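Local coordinates for protein ribonuclease J (Methanolobus psychrophilus R15, PDB 5HAB) that probably degrades RNA as a metal-dependent exoribonuclease of the metallo-beta-lactamase/beta-CASP family, captured here in complex with RNA, at residues G156-L159 and I165-E168; I51-G56 and V182-P187. The protein carries 1 engineered substitution. All blocks are in the same frame, centred on the assembly; numbering follows the deposited sequence.

Both contacts belong to the metallo-beta-lactamase fold, and their centres lie about 10 Å apart. Contact 1 is a hairpin between strands 158-160 and 166-172 at the margin of one sheet, partly buried and held by backbone hydrogen bonds. Contact 2 lies in the core, where strand 179-186 of that same sheet faces strand 49-53 of the other across a purely aliphatic interface. Strand 166-172 pairs with strand 179-186, and Ile167 joins the two contacts by packing on both Val182 and Ile51. On the face of the sheet turned from this core, Glu168 of contact 1 meets His185 of contact 2, so the polar pairing lies on one face of the sheet and the hydrocarbon packing on the other.

Contact 1 (G156-L159 and I165-E168); sequences GETL and ITIE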
ATOM      1  N   GLY B 156      27.205   8.831 -31.756  1.00 44.25           N
ATOM      2  CA  GLY B 156      27.499   8.456 -33.125  1.00 55.15           C
ATOM      3  C   GLY B 156      28.986   8.387 -33.425  1.00 46.43           C
ATOM      4  O   GLY B 156      29.388   7.810 -34.434  1.00 52.66           O
ATOM      5  N   GLU B 157      29.802   8.966 -32.547  1.00 47.26           N
ATOM      6  CA  GLU B 157      31.253   8.994 -32.742  1.00 61.08           C
ATOM      7  C   GLU B 157      31.969   7.855 -32.007  1.00 66.64           C
ATOM      8  O   GLU B 157      31.471   7.333 -31.008  1.00 63.98           O
ATOM      9  CB  GLU B 157      31.828  10.335 -32.278  1.00 44.18           C
ATOM     10  CG  GLU B 157      31.339  11.541 -33.064  1.00 58.24           C
ATOM     11  CD  GLU B 157      31.983  12.837 -32.604  1.00 58.99           C
ATOM     12  OE1 GLU B 157      32.372  12.925 -31.420  1.00 58.77           O
ATOM     13  OE2 GLU B 157      32.104  13.769 -33.427  1.00 69.46           O
ATOM     14  N   THR B 158      33.143   7.483 -32.510  1.00 60.09           N
ATOM     15  CA  THR B 158      33.958   6.430 -31.909  1.00 46.33           C
ATOM     16  C   THR B 158      35.348   6.969 -31.563  1.00 42.51           C
ATOM     17  O   THR B 158      35.864   7.853 -32.245  1.00 52.91           O
ATOM     18  CB  THR B 158      34.080   5.221 -32.856  1.00 52.44           C
ATOM     19  OG1 THR B 158      32.772   4.810 -33.267  1.00 60.87           O
ATOM     20  CG2 THR B 158      34.766   4.051 -32.167  1.00 55.07           C
ATOM     21  N   LEU B 159      35.941   6.438 -30.498  1.00 52.46           N
ATOM     22  CA  LEU B 159      37.251   6.878 -30.019  1.00 50.65           C
ATOM     23  C   LEU B 159      38.158   5.692 -29.709  1.00 54.49           C
ATOM     24  O   LEU B 159      37.756   4.780 -28.997  1.00 50.95           O
ATOM     25  CB  LEU B 159      37.087   7.743 -28.769  1.00 42.03           C
ATOM     26  CG  LEU B 159      38.356   8.261 -28.091  1.00 51.88           C
ATOM     27  CD1 LEU B 159      39.100   9.234 -28.990  1.00 56.74           C
ATOM     28  CD2 LEU B 159      38.009   8.904 -26.759  1.00 34.67           C
ATOM     29  N   ILE B 165      40.884  -1.788 -27.897  1.00 51.22           N
ATOM     30  CA  ILE B 165      39.706  -1.228 -27.249  1.00 40.37           C
ATOM     31  C   ILE B 165      39.260   0.055 -27.935  1.00 46.09           C
ATOM     32  O   ILE B 165      40.040   1.003 -28.040  1.00 50.31           O
ATOM     33  CB  ILE B 165      39.975  -0.954 -25.755  1.00 43.80           C
ATOM     34  CG1 ILE B 165      40.295  -2.251 -25.012  1.00 40.48           C
ATOM     35  CG2 ILE B 165      38.804  -0.221 -25.120  1.00 41.21           C
ATOM     36  CD1 ILE B 165      40.651  -2.031 -23.570  1.00 34.57           C
ATOM     37  N   THR B 166      38.012   0.093 -28.400  1.00 50.85           N
ATOM     38  CA  THR B 166      37.449   1.369 -28.865  1.00 47.96           C
ATOM     39  C   THR B 166      36.132   1.658 -28.152  1.00 52.51           C
ATOM     40  O   THR B 166      35.416   0.742 -27.772  1.00 46.04           O
ATOM     41  CB  THR B 166      37.206   1.401 -30.390  1.00 52.84           C
ATOM     42  OG1 THR B 166      36.155   0.489 -30.732  1.00 58.45           O
ATOM     43  CG2 THR B 166      38.469   1.038 -31.156  1.00 42.13           C
ATOM     44  N   ILE B 167      35.810   2.936 -27.984  1.00 51.72           N
ATOM     45  CA  ILE B 167      34.578   3.324 -27.319  1.00 36.17           C
ATOM     46  C   ILE B 167      33.641   4.056 -28.274  1.00 47.22           C
ATOM     47  O   ILE B 167      33.995   5.090 -28.839  1.00 49.68           O
ATOM     48  CB  ILE B 167      34.889   4.196 -26.092  1.00 41.75           C
ATOM     49  CG1 ILE B 167      35.553   3.358 -24.997  1.00 38.16           C
ATOM     50  CG2 ILE B 167      33.633   4.876 -25.575  1.00 37.73           C
ATOM     51  CD1 ILE B 167      36.005   4.172 -23.804  1.00 41.89           C
ATOM     52  N   GLU B 168      32.431   3.521 -28.415  1.00 42.81           N
ATOM     53  CA  GLU B 168      31.393   4.101 -29.262  1.00 35.30           C
ATOM     54  C   GLU B 168      30.243   4.652 -28.417  1.00 50.98           C
ATOM     55  O   GLU B 168      29.774   3.988 -27.496  1.00 46.55           O
ATOM     56  CB  GLU B 168      30.872   3.050 -30.248  1.00 41.17           C
ATOM     57  CG  GLU B 168      29.700   3.498 -31.112  1.00 39.46           C
ATOM     58  CD  GLU B 168      29.212   2.396 -32.037  1.00 46.65           C
ATOM     59  OE1 GLU B 168      29.797   1.293 -32.005  1.00 45.15           O
ATOM     60  OE2 GLU B 168      28.260   2.636 -32.812  1.00 44.98           O
TER
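Leu159 and Ile167 form a hydrogen-bonded antiparallel pair, the backbone core of the hairpin between strands 158-160 and 166-172. Leu159 N donates to Ile167 O at 2.9 Å, with an N-H...O angle of 150° and the donor tilted out of the carbonyl plane. The return bond, Ile167 N to Leu159 O, is straighter at 172° and lies in the plane of the Leu159 carbonyl. Two CA-H...O contacts supplement them: Thr158 CA stands 3.3 Å from Ile167 O, and Thr166 CA 3.4 Å from Leu159 O. Ile167 O thus receives both an N-H and a CA-H from strand 158-160.

Side-chain packing is lighter. Thr158 and Glu168 make the adjoining non-hydrogen-bonded pair, their CA atoms 4.4 Å apart. Thr158 OG1 rests 4.0 Å from Glu168 CG, against the aliphatic part of that side chain. With its CG2 anti to the backbone N (OG1 at chi1 -52°), Thr158 turns the methyl diagonally across to the other strand, 3.6 Å from Ile167 O and 4.0 Å from Thr166 CB.

The charged end of Glu168 is engaged elsewhere: CG anti to the backbone N and an extended chain carry the carboxylate past Thr158, where OE1 hydrogen-bonds His185 NE2 and OE2 forms a salt bridge with Arg213. On the other face, Leu159 and Ile167 both pack on Ile125 of the facing sheet. The chemistry implies an edge strand held chiefly by its backbone, with apolar residues turned into the sandwich and a buried carboxylate whose negative charge the neighbouring arginine would stabilise.

Contact 2 (I51-G56 and V182-P187); sequences IIIDMG and VAIHTP
In the hydrophobic core of the metallo-beta-lactamase sandwich, Ile51 and Ile53 of strand 49-53 meet Val182 and Ile184 of strand 179-186. The two short strand segments run nearly antiparallel, at 165°, but belong to different sheets: their axes are 10.5 Å apart, no hydrogen bond joins them, and side chains alone fill the gap. All four residues are buried and point their CB atoms at the opposing strand.

Ile184 reaches in with an extended chain (chi2 175°) and sets its CD1 methyl against the branched root of Ile51, 3.8 Å from CB, with CG1 and CG2 of Ile51 also close by. The two side chains lie alongside each other, pointing in opposite directions, whereas Ile53 and Ile184 meet tip to tip, CD1 to CD1, at 4.1 Å. Ile44 of strand 41-46 and Ile167 of strand 166-172 continue the aliphatic layer.

Asp54, next in sequence after Ile53, hydrogen-bonds Thr103 OG1 through OD2. Ile53 itself crosses Val182 at an angle, its CD1 lying 3.8 Å from Val182 CG1 and its CG2 4.2 Å from the same methyl.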
ATOM      1  N   ILE B  51      38.013   0.257 -18.415  1.00 35.01           N
ATOM      2  CA  ILE B  51      37.165   1.419 -18.664  1.00 27.72           C
ATOM      3  C   ILE B  51      36.165   1.559 -17.517  1.00 33.20           C
ATOM      4  O   ILE B  51      35.316   0.702 -17.343  1.00 33.60           O
ATOM      5  CB  ILE B  51      36.434   1.295 -20.011  1.00 31.07           C
ATOM      6  CG1 ILE B  51      37.424   0.951 -21.123  1.00 34.04           C
ATOM      7  CG2 ILE B  51      35.656   2.571 -20.330  1.00 29.37           C
ATOM      8  CD1 ILE B  51      38.350   2.087 -21.482  1.00 42.90           C
ATOM      9  N   ILE B  52      36.272   2.621 -16.729  1.00 30.99           N
ATOM     10  CA  ILE B  52      35.270   2.906 -15.710  1.00 32.77           C
ATOM     11  C   ILE B  52      34.081   3.587 -16.378  1.00 37.26           C
ATOM     12  O   ILE B  52      34.251   4.440 -17.246  1.00 30.60           O
ATOM     13  CB  ILE B  52      35.850   3.770 -14.564  1.00 31.89           C
ATOM     14  CG1 ILE B  52      36.910   2.992 -13.781  1.00 33.42           C
ATOM     15  CG2 ILE B  52      34.757   4.218 -13.611  1.00 26.04           C
ATOM     16  CD1 ILE B  52      37.583   3.808 -12.680  1.00 30.31           C
ATOM     17  N   ILE B  53      32.874   3.184 -15.990  1.00 33.27           N
ATOM     18  CA  ILE B  53      31.655   3.808 -16.489  1.00 37.33           C
ATOM     19  C   ILE B  53      30.851   4.374 -15.320  1.00 37.39           C
ATOM     20  O   ILE B  53      30.380   3.629 -14.439  1.00 31.94           O
ATOM     21  CB  ILE B  53      30.809   2.830 -17.314  1.00 40.53           C
ATOM     22  CG1 ILE B  53      31.667   2.132 -18.372  1.00 33.57           C
ATOM     23  CG2 ILE B  53      29.668   3.569 -17.987  1.00 38.04           C
ATOM     24  CD1 ILE B  53      30.861   1.278 -19.344  1.00 28.33           C
ATOM     25  N   ASP B  54      30.766   5.704 -15.315  1.00 31.98           N
ATOM     26  CA  ASP B  54      29.977   6.503 -14.379  1.00 31.32           C
ATOM     27  C   ASP B  54      30.507   6.436 -12.951  1.00 25.64           C
ATOM     28  O   ASP B  54      31.082   5.438 -12.530  1.00 28.87           O
ATOM     29  CB  ASP B  54      28.503   6.080 -14.429  1.00 25.56           C
ATOM     30  CG  ASP B  54      27.845   6.424 -15.763  1.00 33.22           C
ATOM     31  OD1 ASP B  54      28.117   7.521 -16.299  1.00 36.89           O
ATOM     32  OD2 ASP B  54      27.064   5.599 -16.280  1.00 31.18           O
ATOM     33  N   MET B  55      30.306   7.522 -12.214  1.00 21.56           N
ATOM     34  CA  MET B  55      30.735   7.633 -10.830  1.00 29.61           C
ATOM     35  C   MET B  55      29.697   8.488 -10.100  1.00 46.25           C
ATOM     36  O   MET B  55      29.861   9.705  -9.964  1.00 44.04           O
ATOM     37  CB  MET B  55      32.131   8.266 -10.725  1.00 36.96           C
ATOM     38  CG  MET B  55      33.240   7.503 -11.455  1.00 50.11           C
ATOM     39  SD  MET B  55      34.906   8.141 -11.161  1.00 44.78           S
ATOM     40  CE  MET B  55      34.608   9.095  -9.697  1.00 50.60           C
ATOM     41  N   GLY B  56      28.632   7.850  -9.625  1.00 33.21           N
ATOM     42  CA  GLY B  56      27.505   8.577  -9.064  1.00 28.20           C
ATOM     43  C   GLY B  56      27.501   8.741  -7.560  1.00 29.97           C
ATOM     44  O   GLY B  56      28.333   8.168  -6.859  1.00 32.00           O
ATOM     45  N   VAL B 182      26.890   3.216 -24.115  1.00 40.45           N
ATOM     46  CA  VAL B 182      28.291   3.113 -24.510  1.00 46.40           C
ATOM     47  C   VAL B 182      28.619   1.679 -24.900  1.00 43.14           C
ATOM     48  O   VAL B 182      28.303   0.737 -24.177  1.00 42.81           O
ATOM     49  CB  VAL B 182      29.243   3.643 -23.400  1.00 44.37           C
ATOM     50  CG1 VAL B 182      28.884   3.072 -22.050  1.00 44.29           C
ATOM     51  CG2 VAL B 182      30.692   3.321 -23.736  1.00 37.14           C
ATOM     52  N   ALA B 183      29.218   1.526 -26.080  1.00 44.91           N
ATOM     53  CA  ALA B 183      29.681   0.230 -26.563  1.00 31.66           C
ATOM     54  C   ALA B 183      31.206   0.170 -26.544  1.00 46.68           C
ATOM     55  O   ALA B 183      31.882   0.975 -27.183  1.00 41.20           O
ATOM     56  CB  ALA B 183      29.156  -0.045 -27.966  1.00 34.54           C
ATOM     57  N   ILE B 184      31.736  -0.781 -25.789  1.00 38.80           N
ATOM     58  CA  ILE B 184      33.165  -1.028 -25.726  1.00 34.62           C
ATOM     59  C   ILE B 184      33.508  -2.156 -26.692  1.00 44.15           C
ATOM     60  O   ILE B 184      33.199  -3.319 -26.444  1.00 40.10           O
ATOM     61  CB  ILE B 184      33.607  -1.348 -24.291  1.00 37.26           C
ATOM     62  CG1 ILE B 184      33.303  -0.159 -23.381  1.00 26.74           C
ATOM     63  CG2 ILE B 184      35.086  -1.701 -24.247  1.00 42.43           C
ATOM     64  CD1 ILE B 184      33.593  -0.411 -21.937  1.00 31.79           C
ATOM     65  N   HIS B 185      34.137  -1.803 -27.805  1.00 51.12           N
ATOM     66  CA  HIS B 185      34.525  -2.788 -28.802  1.00 47.35           C
ATOM     67  C   HIS B 185      35.873  -3.403 -28.447  1.00 44.96           C
ATOM     68  O   HIS B 185      36.866  -2.690 -28.208  1.00 53.65           O
ATOM     69  CB  HIS B 185      34.572  -2.166 -30.197  1.00 39.93           C
ATOM     70  CG  HIS B 185      33.262  -1.599 -30.648  1.00 38.49           C
ATOM     71  ND1 HIS B 185      32.295  -2.363 -31.266  1.00 46.53           N
ATOM     72  CD2 HIS B 185      32.760  -0.345 -30.575  1.00 38.21           C
ATOM     73  CE1 HIS B 185      31.254  -1.603 -31.555  1.00 52.95           C
ATOM     74  NE2 HIS B 185      31.510  -0.374 -31.146  1.00 39.67           N
ATOM     75  N   THR B 186      35.870  -4.735 -28.417  1.00 42.79           N
ATOM     76  CA  THR B 186      37.025  -5.564 -28.108  1.00 42.20           C
ATOM     77  C   THR B 186      37.253  -6.512 -29.280  1.00 44.25           C
ATOM     78  O   THR B 186      36.348  -6.704 -30.097  1.00 48.83           O
ATOM     79  CB  THR B 186      36.812  -6.398 -26.820  1.00 40.77           C
ATOM     80  OG1 THR B 186      36.029  -7.558 -27.134  1.00 33.55           O
ATOM     81  CG2 THR B 186      36.116  -5.580 -25.741  1.00 37.85           C
ATOM     82  N   PRO B 187      38.450  -7.124 -29.364  1.00 49.41           N
ATOM     83  CA  PRO B 187      38.699  -8.090 -30.442  1.00 52.19           C
ATOM     84  C   PRO B 187      37.723  -9.270 -30.473  1.00 42.96           C
ATOM     85  O   PRO B 187      37.601  -9.913 -31.515  1.00 54.33           O
ATOM     86  CB  PRO B 187      40.127  -8.581 -30.156  1.00 47.25           C
ATOM     87  CG  PRO B 187      40.445  -8.125 -28.765  1.00 54.34           C
ATOM     88  CD  PRO B 187      39.667  -6.876 -28.570  1.00 48.96           C
TER